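Local coordinates for BAG family molecular chaperone regulator 1 (PDB 4HWC), which probably acts, through its BAG domain, as a co-chaperone of HSP70/HSC70 in programmed cell death and stress responses, at residues A[21-26]-A[80-85]. Numbering follows the deposited sequence.
Sequences GRVSAF and ETLDAL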
loop_
_atom_site.group_PDB
_atom_site.type_symbol
_atom_site.label_atom_id
_atom_site.label_comp_id
_atom_site.label_asym_id
_atom_site.label_seq_id
_atom_site.Cartn_x
_atom_site.Cartn_y
_atom_site.Cartn_z
ATOM N N GLY A 21 -4.104 5.727 3.637
ATOM C CA GLY A 21 -4.419 6.975 4.316
ATOM C C GLY A 21 -3.125 7.700 4.638
ATOM O O GLY A 21 -3.051 8.932 4.559
ATOM N N ARG A 22 -2.104 6.936 5.010
ATOM C CA ARG A 22 -0.801 7.535 5.305
ATOM C C ARG A 22 -0.197 8.120 4.040
ATOM O O ARG A 22 0.432 9.177 4.061
ATOM C CB ARG A 22 0.158 6.490 5.861
ATOM C CG ARG A 22 -0.201 5.886 7.196
ATOM C CD ARG A 22 1.086 5.599 7.940
ATOM N NE ARG A 22 0.995 4.428 8.812
ATOM C CZ ARG A 22 1.963 4.087 9.660
ATOM N NH1 ARG A 22 3.065 4.821 9.753
ATOM N NH2 ARG A 22 1.832 2.976 10.401
ATOM N N VAL A 23 -0.388 7.437 2.917
ATOM C CA VAL A 23 0.126 7.936 1.654
ATOM C C VAL A 23 -0.546 9.276 1.377
ATOM O O VAL A 23 0.119 10.259 1.045
ATOM C CB VAL A 23 -0.159 6.954 0.483
ATOM C CG1 VAL A 23 0.237 7.602 -0.848
ATOM C CG2 VAL A 23 0.644 5.679 0.682
ATOM N N SER A 24 -1.865 9.316 1.538
ATOM C CA SER A 24 -2.625 10.543 1.321
ATOM C C SER A 24 -2.133 11.660 2.243
ATOM O O SER A 24 -2.051 12.813 1.835
ATOM C CB SER A 24 -4.122 10.279 1.557
ATOM O OG SER A 24 -4.882 11.461 1.385
ATOM N N ALA A 25 -1.807 11.320 3.488
ATOM C CA ALA A 25 -1.310 12.321 4.434
ATOM C C ALA A 25 0.023 12.891 3.953
ATOM O O ALA A 25 0.251 14.098 4.007
ATOM C CB ALA A 25 -1.146 11.702 5.809
ATOM N N PHE A 26 0.902 12.012 3.480
ATOM C CA PHE A 26 2.210 12.425 2.983
ATOM C C PHE A 26 2.050 13.350 1.784
ATOM O O PHE A 26 2.792 14.323 1.625
ATOM C CB PHE A 26 3.047 11.204 2.565
ATOM C CG PHE A 26 3.597 10.404 3.719
ATOM C CD1 PHE A 26 3.682 10.953 4.997
ATOM C CD2 PHE A 26 4.064 9.103 3.516
ATOM C CE1 PHE A 26 4.224 10.222 6.058
ATOM C CE2 PHE A 26 4.610 8.364 4.569
ATOM C CZ PHE A 26 4.690 8.926 5.843
ATOM N N GLU A 80 4.487 3.069 -5.747
ATOM C CA GLU A 80 4.881 3.907 -6.875
ATOM C C GLU A 80 4.750 5.378 -6.482
ATOM O O GLU A 80 5.621 6.196 -6.771
ATOM C CB GLU A 80 3.979 3.603 -8.073
ATOM C CG GLU A 80 4.258 4.423 -9.321
ATOM C CD GLU A 80 3.336 4.034 -10.465
ATOM O OE1 GLU A 80 3.659 4.347 -11.624
ATOM O OE2 GLU A 80 2.282 3.410 -10.199
ATOM N N THR A 81 3.647 5.705 -5.821
ATOM C CA THR A 81 3.399 7.069 -5.365
ATOM C C THR A 81 4.441 7.478 -4.325
ATOM O O THR A 81 4.974 8.591 -4.371
ATOM C CB THR A 81 1.986 7.177 -4.758
ATOM O OG1 THR A 81 1.016 6.937 -5.786
ATOM C CG2 THR A 81 1.748 8.557 -4.153
ATOM N N LEU A 82 4.742 6.578 -3.393
ATOM C CA LEU A 82 5.720 6.870 -2.350
ATOM C C LEU A 82 7.139 7.016 -2.895
ATOM O O LEU A 82 7.917 7.838 -2.401
ATOM C CB LEU A 82 5.699 5.785 -1.276
ATOM C CG LEU A 82 4.480 5.700 -0.352
ATOM C CD1 LEU A 82 4.640 4.507 0.581
ATOM C CD2 LEU A 82 4.350 6.980 0.457
ATOM N N ASP A 83 7.490 6.209 -3.891
ATOM C CA ASP A 83 8.821 6.305 -4.477
ATOM C C ASP A 83 8.984 7.659 -5.152
ATOM O O ASP A 83 10.059 8.260 -5.107
ATOM C CB ASP A 83 9.059 5.195 -5.503
ATOM C CG ASP A 83 9.305 3.847 -4.857
ATOM O OD1 ASP A 83 9.835 3.821 -3.727
ATOM O OD2 ASP A 83 8.985 2.815 -5.481
ATOM N N ALA A 84 7.912 8.136 -5.776
ATOM C CA ALA A 84 7.939 9.429 -6.451
ATOM C C ALA A 84 8.100 10.559 -5.438
ATOM O O ALA A 84 8.766 11.557 -5.714
ATOM C CB ALA A 84 6.664 9.623 -7.264
ATOM N N LEU A 85 7.488 10.403 -4.266
ATOM C CA LEU A 85 7.584 11.416 -3.218
ATOM C C LEU A 85 8.989 11.457 -2.651
ATOM O O LEU A 85 9.536 12.530 -2.408
ATOM C CB LEU A 85 6.595 11.130 -2.079
ATOM C CG LEU A 85 5.143 11.571 -2.278
ATOM C CD1 LEU A 85 4.311 11.169 -1.064
ATOM C CD2 LEU A 85 5.088 13.075 -2.480
#
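F26 N donates to R22 O over 2.9 Å, a helical bond whose acceptor also lies 3.4 Å above one face of the F26 ring, offset toward its rim. With that face set over its own helix, the ring presents an edge across the contact: L82 CD2 lies near the ring plane, 3.7 Å from F26 CD2, so the approach is methyl to rim and not methyl over face. The same L82 CD2 methyl is 3.9 Å from V23 CG2 and thus touches two residues one helical turn apart. V23 supplies both branches. Its CG1 is anti to the backbone N (chi1 173°) and reaches T81 CG2 at 3.8 Å, while CG2 meets the branched end of L82, with L82 CG at 4.0 Å. T81 meets V23 with its methyl, while its hydroxyl OG1 is hydrogen-bonded to N77 O within its own helix. One turn on, L85 CD1 packs against F26 CB at 3.8 Å, touching the root of that side chain instead of the ring. No hydrogen bond joins the segments; 216 Å² of surface is buried, by apolar side chains and the threonine methyl. An alanine at L82 would probably open a gap beside V23 CG2 and the F26 ring edge, and weaken the packing on I45 and L48 of helix 38-55. Helix 38-55 also meets F26, through V44, so the contact borders a core shared by three helices. The axes of the two short segments come within 10.6 Å of each other at their closest approach, at an angle of 28°, both in the same N-to-C sense, as expected for the first and last helices of an up-down-up bundle, here the three-helix bundle of the BAG domain.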